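Local coordinates for protein glutamine--tRNA ligase (Saccharomyces cerevisiae, PDB 3TL4) that charges tRNA(Gln) with glutamine at the expense of ATP, the piece described here being its N-terminal tRNA-binding domain, at residues 5-10 and 33-38; 28-33 and 57-62; 65-70 and 90-95. All coordinates share one frame; numbering follows the deposited sequence.

From the N terminus, the chain leaves helix 4-13, passes helix 18-24 and returns along helix 28-39, where 33-38 packs on 5-10 and closes the first loop as interaction 1. Before that loop is shut, 28-33 has opened interaction 2, closed by 57-62 near the end of helix 49-62. The two therefore cross along the chain and share S33, and helix 28-39 joins the N-terminal helix to helix 49-62. Interaction 3 follows in series: the turn at 65-70, between helices 49-62 and 70-78, meets 90-95 on helix 85-98. F92 reaches back to L58, F61 and V62, so helices 4-13, 28-39, 49-62 and 85-98 are tied together in turn.

Interaction 1: residues 5-10 and 33-38; sequences EELTQL and SLYKLI
Helix segments 5-10 and 33-38 cross at 51°, with axes 10.5 Å apart at closest approach and L7 facing Y35 as the nearest CA pair. This is apolar helix-helix packing between the first helix, 4-13, and helix 28-39 of the strand-free, mostly helical RNA-binding region. The wide axis spacing is filled by Y35. CG stands anti to the backbone N (chi1 -171°), on the side of helix 4-13, and the ring continues toward L10. L10 meets the ring obliquely on the CD2-CE2 side, the two side chains crossing at about a right angle. Its CD2 lies 3.3 Å from CD2 of Y35, tight for two carbons. L7 crosses Y35 at a similar angle but closer to the root of the ring, its CD2 lying 3.9 Å from Y35 CB. One turn on, I38 sends CG2 toward L10, the two side chains sliding past each other in opposite directions, with L10 CD1 3.9 Å from I38 CG2. L10 is held between the tyrosine ring and the isoleucine. An alanine in place of Y35 would probably leave L10 CD2 without the ring carbons it packs on and open a gap between the helices, with L7 CD2 still resting on the remaining CB. I38 also touches F11, which extends the packing along helix 4-13. At the rim of the ring, near its plane, stands the carbonyl oxygen of E6; it accepts the helical bond from L10 N at 3.1 Å and lies 4.3 Å from CE2 of Y35.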
# COMPACT_ATOMS: atom_id res chain seq x y z
N GLU A 5 18.40 -5.71 24.47
CA GLU A 5 19.36 -4.63 24.36
C GLU A 5 19.91 -4.54 22.94
O GLU A 5 20.08 -3.45 22.41
CB GLU A 5 20.49 -4.81 25.38
CG GLU A 5 20.00 -4.98 26.81
CD GLU A 5 19.69 -6.44 27.15
OE1 GLU A 5 20.54 -7.31 26.85
OE2 GLU A 5 18.61 -6.71 27.72
N GLU A 6 20.17 -5.69 22.33
CA GLU A 6 20.72 -5.71 20.97
C GLU A 6 19.65 -5.23 19.99
O GLU A 6 19.92 -4.38 19.13
CB GLU A 6 21.21 -7.11 20.57
CG GLU A 6 22.23 -7.72 21.52
CD GLU A 6 22.84 -9.00 20.98
OE1 GLU A 6 22.11 -9.80 20.36
OE2 GLU A 6 24.06 -9.21 21.16
N LEU A 7 18.45 -5.79 20.12
CA LEU A 7 17.32 -5.38 19.30
C LEU A 7 17.10 -3.88 19.39
O LEU A 7 16.93 -3.21 18.38
CB LEU A 7 16.06 -6.10 19.77
CG LEU A 7 16.08 -7.63 19.70
CD1 LEU A 7 15.07 -8.22 20.67
CD2 LEU A 7 15.83 -8.11 18.29
N THR A 8 17.12 -3.36 20.61
CA THR A 8 16.93 -1.93 20.85
C THR A 8 17.99 -1.11 20.11
O THR A 8 17.68 -0.10 19.48
CB THR A 8 17.03 -1.58 22.35
OG1 THR A 8 15.88 -2.10 23.03
CG2 THR A 8 17.08 -0.08 22.55
N GLN A 9 19.24 -1.55 20.21
CA GLN A 9 20.35 -0.82 19.63
C GLN A 9 20.21 -0.69 18.11
O GLN A 9 20.32 0.41 17.56
CB GLN A 9 21.68 -1.49 20.00
CG GLN A 9 22.81 -0.53 20.31
CD GLN A 9 24.03 -1.23 20.90
OE1 GLN A 9 24.98 -1.57 20.18
NE2 GLN A 9 24.01 -1.45 22.21
N LEU A 10 19.94 -1.80 17.43
CA LEU A 10 19.83 -1.79 15.97
C LEU A 10 18.70 -0.90 15.46
O LEU A 10 18.88 -0.12 14.54
CB LEU A 10 19.64 -3.21 15.44
CG LEU A 10 19.38 -3.36 13.94
CD1 LEU A 10 20.57 -2.83 13.14
CD2 LEU A 10 19.09 -4.81 13.58
N SER A 33 11.94 -10.92 13.48
CA SER A 33 11.89 -10.80 12.03
C SER A 33 12.45 -9.45 11.60
O SER A 33 13.21 -9.36 10.64
CB SER A 33 10.47 -10.97 11.48
OG SER A 33 9.85 -12.13 12.00
N LEU A 34 12.06 -8.39 12.31
CA LEU A 34 12.53 -7.06 11.96
C LEU A 34 14.06 -7.02 11.97
O LEU A 34 14.67 -6.57 11.01
CB LEU A 34 11.94 -5.99 12.88
CG LEU A 34 12.27 -4.55 12.50
CD1 LEU A 34 11.95 -4.30 11.05
CD2 LEU A 34 11.49 -3.60 13.38
N TYR A 35 14.65 -7.52 13.05
CA TYR A 35 16.10 -7.63 13.18
C TYR A 35 16.73 -8.36 11.98
O TYR A 35 17.65 -7.85 11.33
CB TYR A 35 16.47 -8.36 14.48
CG TYR A 35 17.94 -8.34 14.82
CD1 TYR A 35 18.79 -9.36 14.40
CD2 TYR A 35 18.49 -7.31 15.59
CE1 TYR A 35 20.14 -9.34 14.71
CE2 TYR A 35 19.83 -7.29 15.90
CZ TYR A 35 20.66 -8.30 15.46
OH TYR A 35 22.00 -8.27 15.78
N LYS A 36 16.23 -9.56 11.69
CA LYS A 36 16.82 -10.35 10.60
C LYS A 36 16.62 -9.68 9.24
O LYS A 36 17.51 -9.72 8.40
CB LYS A 36 16.29 -11.79 10.58
CG LYS A 36 15.26 -12.08 9.48
CD LYS A 36 14.82 -13.56 9.44
CE LYS A 36 13.57 -13.78 8.56
NZ LYS A 36 13.86 -13.91 7.10
N LEU A 37 15.46 -9.07 9.03
CA LEU A 37 15.19 -8.34 7.79
C LEU A 37 16.14 -7.15 7.62
O LEU A 37 16.76 -6.98 6.57
CB LEU A 37 13.72 -7.90 7.71
CG LEU A 37 12.67 -9.01 7.67
CD1 LEU A 37 11.26 -8.47 7.90
CD2 LEU A 37 12.74 -9.84 6.37
N ILE A 38 16.25 -6.31 8.65
CA ILE A 38 17.21 -5.21 8.63
C ILE A 38 18.67 -5.67 8.38
O ILE A 38 19.45 -4.97 7.72
CB ILE A 38 17.16 -4.39 9.93
CG1 ILE A 38 15.85 -3.61 10.00
CG2 ILE A 38 18.34 -3.44 10.01
CD1 ILE A 38 15.69 -2.79 11.26

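Interaction 2: residues 28-33 and 57-62; sequences KKVSDS and NLASFV
A59 packs against V30 and S33 where helices 28-33 and 57-62 cross at 122°, their axes only 8.0 Å apart. This is close helix-helix packing inside the RNA-binding region, consistent with the small side chains of S33 and A59 at the crossing: the CA atoms of S33 and A59 are 5.3 Å apart. N57 opens the second segment without touching 28-33; its carbonyl O works inside its own helix, accepting both the hydroxyl of S60 and the backbone N of F61. L58 does not touch 28-33 but packs on L37 further along helix 28-39. A59 carries the middle of the contact: its CB lies 3.7 Å from the carbonyl O of V30 and 4.0 Å from CG1 of the same valine, whose methyl also lies beside A59 O. The CB of S60 points away from 28-33, and OG bonds back to N57 O at 2.8 Å, with the hydroxyl tilted 22° from the carbonyl plane. Its backbone N meanwhile lies near V30 CG1. F61 also sends its CB away; N57 O stands 3.2 Å above one face of its ring, displaced toward the rim. V62 brings the walk back to the contact. Its CG1, anti to the backbone N (chi1 173°), rests 3.5 Å from OG of S33 and also touches the serine CB. That buried hydroxyl is hydrogen-bonded to G64 N, just beyond V62, so S33 packs on the helix and binds the chain leaving it. Around the crossing, L58 packs against helices 70-78 and 85-98, F61 meets the ring of F92 on helix 85-98, and S31 touches F11 on helix 4-13.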
# COMPACT_ATOMS: atom_id res chain seq x y z
N LYS A 28 7.95 -9.85 20.60
CA LYS A 28 9.24 -10.46 20.33
C LYS A 28 9.35 -11.22 19.01
O LYS A 28 10.44 -11.32 18.46
CB LYS A 28 9.68 -11.32 21.52
CG LYS A 28 10.00 -10.50 22.75
CD LYS A 28 10.44 -11.37 23.92
CE LYS A 28 10.59 -10.55 25.20
NZ LYS A 28 11.62 -9.48 25.08
N LYS A 29 8.25 -11.77 18.52
CA LYS A 29 8.28 -12.47 17.23
C LYS A 29 8.54 -11.48 16.09
O LYS A 29 9.44 -11.66 15.27
CB LYS A 29 6.98 -13.24 16.99
CG LYS A 29 6.75 -14.43 17.90
CD LYS A 29 5.68 -15.36 17.34
CE LYS A 29 4.54 -15.62 18.33
NZ LYS A 29 3.61 -14.46 18.44
N VAL A 30 7.75 -10.41 16.06
CA VAL A 30 7.90 -9.36 15.07
C VAL A 30 9.28 -8.70 15.15
O VAL A 30 9.88 -8.36 14.12
CB VAL A 30 6.78 -8.32 15.23
CG1 VAL A 30 7.01 -7.13 14.32
CG2 VAL A 30 5.42 -8.98 14.96
N SER A 31 9.79 -8.51 16.37
CA SER A 31 11.13 -7.97 16.60
C SER A 31 12.22 -8.85 16.03
O SER A 31 13.18 -8.35 15.45
CB SER A 31 11.39 -7.77 18.10
OG SER A 31 10.85 -6.55 18.55
N ASP A 32 12.09 -10.17 16.21
CA ASP A 32 13.04 -11.12 15.64
C ASP A 32 13.11 -11.01 14.12
O ASP A 32 14.19 -11.05 13.54
CB ASP A 32 12.68 -12.56 16.02
CG ASP A 32 13.05 -12.90 17.44
OD1 ASP A 32 14.05 -12.35 17.93
OD2 ASP A 32 12.33 -13.71 18.06
N SER A 33 11.94 -10.92 13.48
CA SER A 33 11.89 -10.80 12.03
C SER A 33 12.45 -9.45 11.60
O SER A 33 13.21 -9.36 10.64
CB SER A 33 10.47 -10.97 11.48
OG SER A 33 9.85 -12.13 12.00
N ASN A 57 6.09 -3.20 8.45
CA ASN A 57 4.97 -3.92 7.85
C ASN A 57 5.36 -5.35 7.52
O ASN A 57 4.65 -6.29 7.86
CB ASN A 57 4.53 -3.27 6.54
CG ASN A 57 3.77 -1.98 6.74
OD1 ASN A 57 3.72 -1.14 5.84
ND2 ASN A 57 3.15 -1.81 7.92
N LEU A 58 6.47 -5.50 6.80
CA LEU A 58 6.92 -6.82 6.38
C LEU A 58 7.16 -7.72 7.58
O LEU A 58 6.78 -8.89 7.56
CB LEU A 58 8.19 -6.74 5.54
CG LEU A 58 8.72 -8.11 5.11
CD1 LEU A 58 7.63 -8.92 4.39
CD2 LEU A 58 9.93 -7.94 4.21
N ALA A 59 7.80 -7.16 8.61
CA ALA A 59 8.10 -7.92 9.81
C ALA A 59 6.80 -8.35 10.46
O ALA A 59 6.71 -9.44 11.03
CB ALA A 59 8.92 -7.10 10.77
N SER A 60 5.78 -7.50 10.38
CA SER A 60 4.51 -7.79 11.03
C SER A 60 3.76 -8.91 10.28
O SER A 60 2.93 -9.61 10.87
CB SER A 60 3.67 -6.52 11.21
OG SER A 60 2.94 -6.22 10.04
N PHE A 61 4.08 -9.08 9.00
CA PHE A 61 3.52 -10.16 8.18
C PHE A 61 4.26 -11.48 8.45
O PHE A 61 3.64 -12.54 8.55
CB PHE A 61 3.68 -9.84 6.70
CG PHE A 61 2.92 -8.63 6.26
CD1 PHE A 61 1.67 -8.36 6.77
CD2 PHE A 61 3.46 -7.78 5.32
CE1 PHE A 61 0.98 -7.25 6.36
CE2 PHE A 61 2.78 -6.67 4.89
CZ PHE A 61 1.54 -6.40 5.41
N VAL A 62 5.58 -11.41 8.54
CA VAL A 62 6.42 -12.58 8.77
C VAL A 62 6.25 -13.12 10.19
O VAL A 62 6.23 -14.33 10.39
CB VAL A 62 7.90 -12.24 8.52
CG1 VAL A 62 8.80 -13.40 8.92
CG2 VAL A 62 8.12 -11.87 7.07

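Interaction 3: residues 65-70 and 90-95; sequences TDLPKS and AAFKYV
L67 and V95 lead the apolar contact between the turn at 65-70 and helix segment 90-95. This loop-on-helix contact packs the connection between helices 49-62 and 70-78 on helix 85-98. CG of L67 is anti to the backbone N (chi1 -175°), which carries the branch toward the helix; from it CD2 comes 3.7 Å from CD1 of F92, the two side chains crossing obliquely. The same methyl lies more loosely by V95 CG1. V95 lays CG1 over one face of the turn, where it meets the CB of K69 at 3.9 Å. Contacts with backbone oxygens come next: V95 CG1 lies 3.3 Å from P68 O. The same V95 CG1 is 3.6 Å from K69 O, so one methyl covers that face beside both carbonyls. That bend is a type II beta turn from L67 to S70, closed by S70 N to L67 O at 3.2 Å, with K69 at its third position taking the left-handed backbone conformation (phi 61°, psi 24°). The polar link between the segments is a water that donates one bond to P68 O, at 2.8 Å, and one to V95 O, at 2.7 Å. The side chain of K69 turns away from the helix, and NZ binds the carbonyls of E100 and S102. S70 OG bonds to E40, while L67 and V95 both touch I73 on helix 70-78; V95 and A91 also meet M107 on helix 104-109, which leaves 90-95 packed among the turn and these two helices.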
# COMPACT_ATOMS: atom_id res chain seq x y z
N THR A 65 8.22 -16.06 11.86
CA THR A 65 8.40 -17.23 11.00
C THR A 65 9.48 -17.02 9.94
O THR A 65 9.77 -15.90 9.55
CB THR A 65 7.09 -17.58 10.28
OG1 THR A 65 6.06 -17.81 11.25
CG2 THR A 65 7.28 -18.83 9.44
N ASP A 66 10.08 -18.11 9.47
CA ASP A 66 11.07 -17.99 8.41
C ASP A 66 10.40 -18.01 7.04
O ASP A 66 9.64 -18.93 6.73
CB ASP A 66 12.12 -19.09 8.50
CG ASP A 66 13.25 -18.73 9.43
OD1 ASP A 66 13.51 -17.51 9.59
OD2 ASP A 66 13.89 -19.65 9.99
N LEU A 67 10.70 -16.99 6.24
CA LEU A 67 10.17 -16.90 4.88
C LEU A 67 11.31 -17.03 3.87
O LEU A 67 12.19 -16.16 3.79
CB LEU A 67 9.44 -15.57 4.68
CG LEU A 67 8.72 -15.32 3.36
CD1 LEU A 67 7.46 -16.16 3.25
CD2 LEU A 67 8.38 -13.85 3.24
N PRO A 68 11.32 -18.14 3.09
CA PRO A 68 12.34 -18.27 2.05
C PRO A 68 12.26 -17.11 1.06
O PRO A 68 11.15 -16.64 0.77
CB PRO A 68 11.98 -19.60 1.37
CG PRO A 68 11.24 -20.37 2.44
CD PRO A 68 10.46 -19.33 3.19
N LYS A 69 13.40 -16.63 0.57
CA LYS A 69 13.45 -15.51 -0.36
C LYS A 69 12.87 -14.20 0.20
O LYS A 69 12.46 -13.33 -0.56
CB LYS A 69 12.75 -15.87 -1.68
CG LYS A 69 13.47 -16.93 -2.52
CD LYS A 69 14.78 -16.43 -3.10
CE LYS A 69 15.46 -17.47 -3.99
NZ LYS A 69 14.81 -17.66 -5.32
N SER A 70 12.83 -14.05 1.52
CA SER A 70 12.34 -12.81 2.13
C SER A 70 13.15 -11.60 1.64
O SER A 70 12.61 -10.51 1.52
CB SER A 70 12.39 -12.89 3.66
OG SER A 70 13.71 -13.15 4.12
N ALA A 90 1.22 -7.59 -1.01
CA ALA A 90 1.24 -8.39 -2.23
C ALA A 90 2.56 -9.15 -2.44
O ALA A 90 2.55 -10.32 -2.77
CB ALA A 90 0.93 -7.52 -3.45
N ALA A 91 3.68 -8.47 -2.30
CA ALA A 91 4.97 -9.11 -2.48
C ALA A 91 5.15 -10.24 -1.46
O ALA A 91 5.65 -11.30 -1.78
CB ALA A 91 6.09 -8.08 -2.36
N PHE A 92 4.73 -9.99 -0.22
CA PHE A 92 4.75 -11.02 0.81
C PHE A 92 3.88 -12.22 0.44
O PHE A 92 4.30 -13.36 0.53
CB PHE A 92 4.30 -10.45 2.16
CG PHE A 92 4.08 -11.50 3.21
CD1 PHE A 92 5.16 -12.08 3.85
CD2 PHE A 92 2.81 -11.92 3.53
CE1 PHE A 92 4.98 -13.07 4.80
CE2 PHE A 92 2.61 -12.89 4.49
CZ PHE A 92 3.70 -13.47 5.12
N LYS A 93 2.65 -11.97 0.01
CA LYS A 93 1.79 -13.07 -0.38
C LYS A 93 2.38 -13.86 -1.53
O LYS A 93 2.22 -15.08 -1.57
CB LYS A 93 0.38 -12.58 -0.69
CG LYS A 93 -0.39 -12.24 0.58
CD LYS A 93 -1.59 -11.35 0.33
CE LYS A 93 -2.26 -11.00 1.65
NZ LYS A 93 -3.41 -10.06 1.50
N TYR A 94 3.06 -13.19 -2.46
CA TYR A 94 3.61 -13.85 -3.63
C TYR A 94 4.78 -14.73 -3.25
O TYR A 94 4.89 -15.87 -3.69
CB TYR A 94 4.09 -12.85 -4.69
CG TYR A 94 4.62 -13.54 -5.94
CD1 TYR A 94 3.75 -13.95 -6.93
CD2 TYR A 94 5.98 -13.82 -6.10
CE1 TYR A 94 4.20 -14.60 -8.07
CE2 TYR A 94 6.45 -14.48 -7.25
CZ TYR A 94 5.54 -14.86 -8.23
OH TYR A 94 5.94 -15.51 -9.38
N VAL A 95 5.67 -14.18 -2.43
CA VAL A 95 6.88 -14.87 -2.04
C VAL A 95 6.53 -16.05 -1.16
O VAL A 95 7.15 -17.11 -1.25
CB VAL A 95 7.91 -13.91 -1.39
CG1 VAL A 95 9.11 -14.68 -0.87
CG2 VAL A 95 8.37 -12.88 -2.42
O HOH W 1 8.77 -18.11 0.63